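PDB 7C45: CCHC-type domain-containing protein from Trypanosoma brucei brucei, which probably acts as a 3'-5' exoribonuclease of the RNase D type that trims guide RNA, and is bound here to an oligouridine RNA. Local coordinates for residues 122-125 / 126-129; 142-145 / 146-150; 192-195 / 196-199. All coordinates share one frame; numbering follows the deposited sequence.

Contact 1 (122-125 / 126-129). With nucleotides of chain B.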
loop_
_atom_site.group_PDB
_atom_site.type_symbol
_atom_site.label_atom_id
_atom_site.label_comp_id
_atom_site.label_asym_id
_atom_site.label_seq_id
_atom_site.Cartn_x
_atom_site.Cartn_y
_atom_site.Cartn_z
ATOM N N LEU A 122 -8.237 4.483 -2.819
ATOM C CA LEU A 122 -8.132 4.312 -1.373
ATOM C C LEU A 122 -6.721 3.855 -1.063
ATOM O O LEU A 122 -6.298 2.802 -1.543
ATOM C CB LEU A 122 -9.146 3.286 -0.863
ATOM C CG LEU A 122 -9.113 3.041 0.643
ATOM C CD1 LEU A 122 -9.494 4.314 1.341
ATOM C CD2 LEU A 122 -10.149 1.956 0.971
ATOM N N ASP A 123 -5.999 4.637 -0.258
ATOM C CA ASP A 123 -4.603 4.362 0.062
ATOM C C ASP A 123 -4.568 3.675 1.421
ATOM O O ASP A 123 -4.878 4.288 2.447
ATOM C CB ASP A 123 -3.796 5.658 0.052
ATOM C CG ASP A 123 -2.315 5.441 0.296
ATOM O OD1 ASP A 123 -1.911 4.470 0.939
ATOM O OD2 ASP A 123 -1.537 6.298 -0.176
ATOM N N LEU A 124 -4.222 2.393 1.430
ATOM C CA LEU A 124 -4.323 1.639 2.677
ATOM C C LEU A 124 -3.227 2.023 3.667
ATOM O O LEU A 124 -3.409 1.873 4.886
ATOM C CB LEU A 124 -4.287 0.143 2.388
ATOM C CG LEU A 124 -5.491 -0.403 1.622
ATOM C CD1 LEU A 124 -5.387 -1.930 1.554
ATOM C CD2 LEU A 124 -6.840 0.043 2.225
ATOM N N GLN A 125 -2.081 2.501 3.183
ATOM C CA GLN A 125 -1.089 3.028 4.119
ATOM C C GLN A 125 -1.651 4.221 4.864
ATOM O O GLN A 125 -1.525 4.318 6.093
ATOM C CB GLN A 125 0.188 3.436 3.386
ATOM C CG GLN A 125 1.326 3.815 4.320
ATOM C CD GLN A 125 2.509 4.424 3.583
ATOM O OE1 GLN A 125 2.365 5.415 2.887
ATOM N NE2 GLN A 125 3.677 3.803 3.715
ATOM N N VAL A 126 -2.285 5.139 4.127
ATOM C CA VAL A 126 -2.956 6.287 4.738
ATOM C C VAL A 126 -4.045 5.819 5.709
ATOM O O VAL A 126 -4.191 6.376 6.807
ATOM C CB VAL A 126 -3.518 7.224 3.655
ATOM C CG1 VAL A 126 -4.317 8.346 4.263
ATOM C CG2 VAL A 126 -2.367 7.815 2.830
ATOM N N PHE A 127 -4.828 4.804 5.311
ATOM C CA PHE A 127 -5.838 4.223 6.204
ATOM C C PHE A 127 -5.207 3.827 7.536
ATOM O O PHE A 127 -5.691 4.206 8.614
ATOM C CB PHE A 127 -6.505 3.013 5.534
ATOM C CG PHE A 127 -7.966 2.800 5.926
ATOM C CD1 PHE A 127 -8.370 2.917 7.234
ATOM C CD2 PHE A 127 -8.913 2.512 4.963
ATOM C CE1 PHE A 127 -9.713 2.713 7.603
ATOM C CE2 PHE A 127 -10.264 2.329 5.298
ATOM C CZ PHE A 127 -10.655 2.435 6.628
ATOM N N PHE A 128 -4.102 3.091 7.480
ATOM C CA PHE A 128 -3.455 2.656 8.714
ATOM C C PHE A 128 -2.950 3.846 9.512
ATOM O O PHE A 128 -3.114 3.893 10.736
ATOM C CB PHE A 128 -2.314 1.691 8.415
ATOM C CG PHE A 128 -1.719 1.053 9.652
ATOM C CD1 PHE A 128 -2.355 -0.016 10.263
ATOM C CD2 PHE A 128 -0.547 1.530 10.199
ATOM C CE1 PHE A 128 -1.818 -0.601 11.395
ATOM C CE2 PHE A 128 0.001 0.942 11.329
ATOM C CZ PHE A 128 -0.629 -0.122 11.921
ATOM N N THR A 129 -2.341 4.830 8.841
ATOM C CA THR A 129 -1.915 6.029 9.559
ATOM C C THR A 129 -3.098 6.745 10.200
ATOM O O THR A 129 -3.003 7.190 11.346
ATOM C CB THR A 129 -1.148 6.963 8.622
ATOM O OG1 THR A 129 0.038 6.295 8.207
ATOM C CG2 THR A 129 -0.768 8.252 9.348
ATOM P P U B 8 10.412 3.470 6.139
ATOM O OP1 U B 8 11.593 4.352 6.003
ATOM O OP2 U B 8 9.861 3.248 7.499
ATOM O "O5'" U B 8 9.329 4.032 5.133
ATOM C "C5'" U B 8 7.948 3.923 5.410
ATOM C "C4'" U B 8 7.142 4.456 4.263
ATOM O "O4'" U B 8 7.475 5.845 4.039
ATOM C "C3'" U B 8 7.368 3.799 2.913
ATOM O "O3'" U B 8 6.642 2.595 2.788
ATOM C "C2'" U B 8 6.916 4.882 1.945
ATOM O "O2'" U B 8 5.492 4.938 1.879
ATOM C "C1'" U B 8 7.397 6.140 2.668
ATOM N N1 U B 8 8.749 6.578 2.242
ATOM C C2 U B 8 8.842 7.310 1.089
ATOM O O2 U B 8 7.872 7.553 0.400
ATOM N N3 U B 8 10.122 7.712 0.765
ATOM C C4 U B 8 11.254 7.460 1.523
ATOM O O4 U B 8 12.353 7.878 1.146
ATOM C C5 U B 8 11.052 6.715 2.725
ATOM C C6 U B 8 9.822 6.310 3.042
#
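An N-cap starts helix 124-136 at the point where Asp123, the last residue of edge strand 121-123 in the RNase H-like exonuclease sheet, takes the backbone N-H of Val126 with its carboxylate. The bond from Val126 N to Asp123 OD1 is long, 3.3 Å, yet straight at the hydrogen (166°), and it reaches OD1 from well above the carboxylate plane. The amide of Gln125 adds a weak bond to the same oxygen. With CG anti to the backbone N (chi1 -177°), OD1 sits within bonding distance of the Val126 amide. Asp102 N and Cys103 N donate to OD1 and OD2 respectively, so several backbone N-H groups hold this buried acid, and they would probably favour its charged form. Branch CG2 of Val126 lies 3.5 Å from Asp123 OD2, the two side chains meeting at about a right angle. Behind the cap the first regular helical bond runs from Phe127 N to Asp123 O, 2.9 Å. The ring of Phe127 is met obliquely by two leucine methyls: Leu122 CD1 approaches Phe127 CD2 to 4.1 Å and Leu124 CD2 approaches the same ring atom to 4.2 Å. Val212 and Val215 of helix 212-226 also touch this ring. On the RNA side Gln125 extends beyond CG, while Arg141 NH1 holds its OE1 and Ser142 O accepts from its NE2, which fixes the rotation of the amide. That NE2 also donates to the ribose of U8 of chain B, 2.8 Å to O2' at an N-H...O angle of 159°, with a weak second bond to O3'.

Contact 2 (142-145 / 146-150). With nucleotides of chain B.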
loop_
_atom_site.group_PDB
_atom_site.type_symbol
_atom_site.label_atom_id
_atom_site.label_comp_id
_atom_site.label_asym_id
_atom_site.label_seq_id
_atom_site.Cartn_x
_atom_site.Cartn_y
_atom_site.Cartn_z
ATOM N N SER A 142 3.842 3.819 7.912
ATOM C CA SER A 142 4.538 2.567 8.148
ATOM C C SER A 142 4.675 1.789 6.850
ATOM O O SER A 142 3.855 1.910 5.941
ATOM C CB SER A 142 3.813 1.735 9.205
ATOM O OG SER A 142 3.903 2.408 10.445
ATOM N N GLY A 143 5.747 1.017 6.763
ATOM C CA GLY A 143 5.989 0.206 5.592
ATOM C C GLY A 143 5.053 -0.994 5.545
ATOM O O GLY A 143 4.404 -1.358 6.514
ATOM N N MET A 144 5.018 -1.628 4.375
ATOM C CA MET A 144 4.117 -2.747 4.140
ATOM C C MET A 144 4.318 -3.872 5.150
ATOM O O MET A 144 3.349 -4.491 5.605
ATOM C CB MET A 144 4.333 -3.260 2.714
ATOM C CG MET A 144 3.588 -4.503 2.349
ATOM S SD MET A 144 1.808 -4.295 2.291
ATOM C CE MET A 144 1.623 -3.573 0.659
ATOM N N GLY A 145 5.565 -4.169 5.501
ATOM C CA GLY A 145 5.808 -5.270 6.422
ATOM C C GLY A 145 5.186 -5.040 7.788
ATOM O O GLY A 145 4.529 -5.922 8.345
ATOM N N TYR A 146 5.383 -3.838 8.329
ATOM C CA TYR A 146 4.803 -3.463 9.613
ATOM C C TYR A 146 3.280 -3.461 9.565
ATOM O O TYR A 146 2.616 -3.918 10.507
ATOM C CB TYR A 146 5.322 -2.083 10.016
ATOM C CG TYR A 146 4.881 -1.655 11.405
ATOM C CD1 TYR A 146 3.652 -1.060 11.614
ATOM C CD2 TYR A 146 5.706 -1.853 12.497
ATOM C CE1 TYR A 146 3.251 -0.686 12.878
ATOM C CE2 TYR A 146 5.326 -1.465 13.758
ATOM C CZ TYR A 146 4.100 -0.880 13.946
ATOM O OH TYR A 146 3.706 -0.500 15.206
ATOM N N VAL A 147 2.701 -2.913 8.496
ATOM C CA VAL A 147 1.248 -2.883 8.423
ATOM C C VAL A 147 0.700 -4.290 8.296
ATOM O O VAL A 147 -0.310 -4.634 8.916
ATOM C CB VAL A 147 0.774 -1.997 7.267
ATOM C CG1 VAL A 147 -0.755 -2.054 7.189
ATOM C CG2 VAL A 147 1.258 -0.609 7.460
ATOM N N LEU A 148 1.352 -5.127 7.489
ATOM C CA LEU A 148 0.892 -6.501 7.341
ATOM C C LEU A 148 0.843 -7.213 8.692
ATOM O O LEU A 148 -0.153 -7.859 9.026
ATOM C CB LEU A 148 1.791 -7.243 6.354
ATOM C CG LEU A 148 1.338 -7.196 4.904
ATOM C CD1 LEU A 148 2.385 -7.891 4.050
ATOM C CD2 LEU A 148 -0.029 -7.864 4.753
ATOM N N LYS A 149 1.896 -7.058 9.499
ATOM C CA LYS A 149 1.976 -7.737 10.790
ATOM C C LYS A 149 0.939 -7.203 11.765
ATOM O O LYS A 149 0.232 -7.974 12.433
ATOM C CB LYS A 149 3.390 -7.575 11.355
ATOM C CG LYS A 149 3.663 -8.260 12.684
ATOM C CD LYS A 149 5.167 -8.435 12.857
ATOM C CE LYS A 149 5.641 -8.146 14.279
ATOM N NZ LYS A 149 4.999 -9.027 15.272
ATOM N N SER A 150 0.820 -5.885 11.852
ATOM C CA SER A 150 -0.111 -5.306 12.807
ATOM C C SER A 150 -1.564 -5.552 12.410
ATOM O O SER A 150 -2.410 -5.764 13.280
ATOM C CB SER A 150 0.158 -3.815 12.963
ATOM O OG SER A 150 -0.904 -3.212 13.667
ATOM P P U B 6 12.160 0.545 15.632
ATOM O OP1 U B 6 13.553 0.189 15.308
ATOM O OP2 U B 6 11.802 1.958 15.871
ATOM O "O5'" U B 6 11.210 0.045 14.468
ATOM C "C5'" U B 6 11.219 -1.304 14.037
ATOM C "C4'" U B 6 10.642 -1.421 12.647
ATOM O "O4'" U B 6 9.215 -1.165 12.702
ATOM C "C3'" U B 6 11.203 -0.440 11.618
ATOM O "O3'" U B 6 11.157 -1.065 10.344
ATOM C "C2'" U B 6 10.180 0.689 11.645
ATOM O "O2'" U B 6 10.109 1.478 10.478
ATOM C "C1'" U B 6 8.890 -0.084 11.853
ATOM N N1 U B 6 7.833 0.698 12.490
ATOM C C2 U B 6 6.793 1.100 11.684
ATOM O O2 U B 6 6.729 0.839 10.494
ATOM N N3 U B 6 5.805 1.806 12.320
ATOM C C4 U B 6 5.784 2.158 13.643
ATOM O O4 U B 6 4.823 2.812 14.060
ATOM C C5 U B 6 6.913 1.715 14.405
ATOM C C6 U B 6 7.891 1.017 13.828
ATOM P P U B 9 7.176 1.414 1.838
ATOM O OP1 U B 9 6.211 0.298 2.000
ATOM O OP2 U B 9 8.605 1.217 2.172
ATOM O "O5'" U B 9 7.101 2.056 0.385
ATOM C "C5'" U B 9 5.915 2.005 -0.401
ATOM C "C4'" U B 9 6.031 2.740 -1.725
ATOM O "O4'" U B 9 6.521 4.088 -1.545
ATOM C "C3'" U B 9 6.961 2.159 -2.777
ATOM O "O3'" U B 9 6.405 1.050 -3.441
ATOM C "C2'" U B 9 7.220 3.350 -3.689
ATOM O "O2'" U B 9 6.133 3.580 -4.578
ATOM C "C1'" U B 9 7.258 4.490 -2.679
ATOM N N1 U B 9 8.636 4.802 -2.260
ATOM C C2 U B 9 9.448 5.513 -3.144
ATOM O O2 U B 9 9.094 5.896 -4.241
ATOM N N3 U B 9 10.718 5.770 -2.700
ATOM C C4 U B 9 11.254 5.392 -1.487
ATOM O O4 U B 9 12.418 5.696 -1.233
ATOM C C5 U B 9 10.359 4.659 -0.636
ATOM C C6 U B 9 9.109 4.391 -1.037
#
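Ser142 and Tyr146 meet at the start of helix 144-152 and together form a uridine-binding site, Ser142 OG lying 3.7 Å from Tyr146 CD1. The base of U6 of chain B lies over one face of the Tyr146 ring, its N3 3.4 Å above the plane and over the ring centre. The same N3 donates to Ser142 OG (2.7 Å, N-H...O 165°), so the base is met on two sides, by the Tyr146 ring across its face and by the Ser142 hydroxyl at the edge that carries N3. Tyr146 reaches the nucleotide with CG anti to its own N (chi1 -174°). At the N-cap, Gly143 O receives Val147 N at 3.0 Å, and Met144 N donates to U9 of chain B OP1 over a longer 3.3 Å; the phosphate thus meets the amide end of the helix, where the dipole would be expected to attract it. The inner side is buried: Met144, bent at chi2 and chi3, makes an apolar contact of SD with Leu148 CG at 3.9 Å. Carbon packing also joins Val147 CG2 to Ser142 CB. Gly145 and Lys149 lie on the more open side, where Lys149 NZ bonds to Arg292 O; Tyr146 is partly exposed too, but the base takes one face. Helix 144-152 packs on two other helices: Met144 and Leu148 touch helix 182-202, and Tyr146, Val147 and Ser150 touch Phe128 of helix 124-136.

Contact 3 (192-195 / 196-199)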
loop_
_atom_site.group_PDB
_atom_site.type_symbol
_atom_site.label_atom_id
_atom_site.label_comp_id
_atom_site.label_asym_id
_atom_site.label_seq_id
_atom_site.Cartn_x
_atom_site.Cartn_y
_atom_site.Cartn_z
ATOM N N VAL A 192 0.581 -6.395 -4.426
ATOM C CA VAL A 192 -0.848 -6.232 -4.678
ATOM C C VAL A 192 -1.647 -7.342 -4.010
ATOM O O VAL A 192 -2.796 -7.121 -3.620
ATOM C CB VAL A 192 -1.189 -6.149 -6.175
ATOM C CG1 VAL A 192 -0.813 -4.755 -6.737
ATOM C CG2 VAL A 192 -0.550 -7.305 -6.968
ATOM N N ARG A 193 -1.064 -8.536 -3.868
ATOM C CA ARG A 193 -1.718 -9.565 -3.054
ATOM C C ARG A 193 -1.928 -9.056 -1.636
ATOM O O ARG A 193 -3.011 -9.194 -1.062
ATOM C CB ARG A 193 -0.887 -10.852 -3.009
ATOM C CG ARG A 193 -0.732 -11.613 -4.310
ATOM C CD ARG A 193 -0.164 -12.998 -4.013
ATOM N NE ARG A 193 0.330 -13.662 -5.198
ATOM C CZ ARG A 193 1.610 -13.724 -5.551
ATOM N NH1 ARG A 193 2.549 -13.135 -4.817
ATOM N NH2 ARG A 193 1.957 -14.353 -6.662
ATOM N N HIS A 194 -0.883 -8.474 -1.059
ATOM C CA HIS A 194 -0.960 -7.939 0.298
ATOM C C HIS A 194 -1.945 -6.788 0.393
ATOM O O HIS A 194 -2.674 -6.673 1.368
ATOM C CB HIS A 194 0.422 -7.479 0.743
ATOM C CG HIS A 194 1.422 -8.582 0.788
ATOM N ND1 HIS A 194 1.087 -9.875 1.128
ATOM C CD2 HIS A 194 2.747 -8.587 0.530
ATOM C CE1 HIS A 194 2.168 -10.632 1.075
ATOM N NE2 HIS A 194 3.186 -9.875 0.717
ATOM N N ILE A 195 -1.988 -5.933 -0.624
ATOM C CA ILE A 195 -2.945 -4.838 -0.628
ATOM C C ILE A 195 -4.371 -5.369 -0.626
ATOM O O ILE A 195 -5.225 -4.881 0.118
ATOM C CB ILE A 195 -2.691 -3.919 -1.835
ATOM C CG1 ILE A 195 -1.373 -3.182 -1.609
ATOM C CG2 ILE A 195 -3.841 -2.938 -1.977
ATOM C CD1 ILE A 195 -0.827 -2.412 -2.858
ATOM N N LEU A 196 -4.661 -6.349 -1.484
ATOM C CA LEU A 196 -6.032 -6.833 -1.560
ATOM C C LEU A 196 -6.426 -7.522 -0.258
ATOM O O LEU A 196 -7.526 -7.309 0.263
ATOM C CB LEU A 196 -6.198 -7.756 -2.776
ATOM C CG LEU A 196 -7.626 -8.224 -3.094
ATOM C CD1 LEU A 196 -8.489 -7.058 -3.531
ATOM C CD2 LEU A 196 -7.655 -9.343 -4.148
ATOM N N LEU A 197 -5.527 -8.305 0.318
ATOM C CA LEU A 197 -5.905 -8.974 1.556
ATOM C C LEU A 197 -6.045 -7.970 2.694
ATOM O O LEU A 197 -6.928 -8.117 3.550
ATOM C CB LEU A 197 -4.912 -10.077 1.890
ATOM C CG LEU A 197 -3.534 -9.851 2.493
ATOM C CD1 LEU A 197 -3.582 -9.734 4.023
ATOM C CD2 LEU A 197 -2.616 -10.971 2.067
ATOM N N LEU A 198 -5.195 -6.930 2.711
ATOM C CA LEU A 198 -5.317 -5.902 3.739
ATOM C C LEU A 198 -6.645 -5.179 3.660
ATOM O O LEU A 198 -7.174 -4.744 4.695
ATOM C CB LEU A 198 -4.181 -4.888 3.608
ATOM C CG LEU A 198 -2.861 -5.389 4.208
ATOM C CD1 LEU A 198 -1.712 -4.454 3.838
ATOM C CD2 LEU A 198 -2.970 -5.562 5.733
ATOM N N SER A 199 -7.173 -4.993 2.445
ATOM C CA SER A 199 -8.461 -4.324 2.299
ATOM C C SER A 199 -9.563 -5.103 2.996
ATOM O O SER A 199 -10.525 -4.505 3.473
ATOM C CB SER A 199 -8.818 -4.125 0.829
ATOM O OG SER A 199 -9.090 -5.372 0.209
#
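Leu197 holds its CG between the backbone N and the carbonyl carbon (chi1 77°), an uncommon choice within a helix, whereas His194 sets its CG anti to the carbonyl carbon (chi1 -62°); these torsions run the two side chains alongside each other in a common direction. Leu197 CD2 arrives at the edge of the imidazole, near the ring plane, and also packs 3.9 Å from His194 CA. Both residues belong to helix 182-202 of the RNase H-like exonuclease domain. This helix also carries Asp191, a ligand of a bound calcium ion, with Asp41 and Glu43, and His194 binds zinc in another structure of this protein. The intervening turns are regular: Leu196 N donates to Val192 O at 2.9 Å and Leu197 N to Arg193 O at 3.0 Å. Leu198 packs against the carbonyl that receives its own amide, its CG lying 3.1 Å from His194 O, a close approach. Different faces of the helix meet different parts of the fold. Val192 and Ile195 reach strand 37-44, Leu197 rests on Ser8, Ile11 and Leu12 of helix 4-12, and Arg193 leads away to a salt bridge with Glu186. In the last turn the main chain continues the pattern, with Ser199 N donating to Ile195 O at 3.0 Å.

In the fold
From the N terminus, contact 1 comes first, at the passage from edge strand 121-123 into helix 124-136; contact 2 opens helix 144-152, and contact 3 lies within helix 182-202. All three are local, so none closes a long loop, and they follow in series without nesting or crossing. Their centres nevertheless lie only 11 to 12 Å apart, and each touches both others. Phe128 CZ packs 3.6 Å from Ser150 OG, joining contacts 1 and 2 where helix 124-136 packs on helix 144-152. Leu124 CD1 packs 3.3 Å from Ile195 O, between contacts 1 and 3, and Leu148 CD1 comes 3.5 Å from His194 CG, tying contact 2 to contact 3.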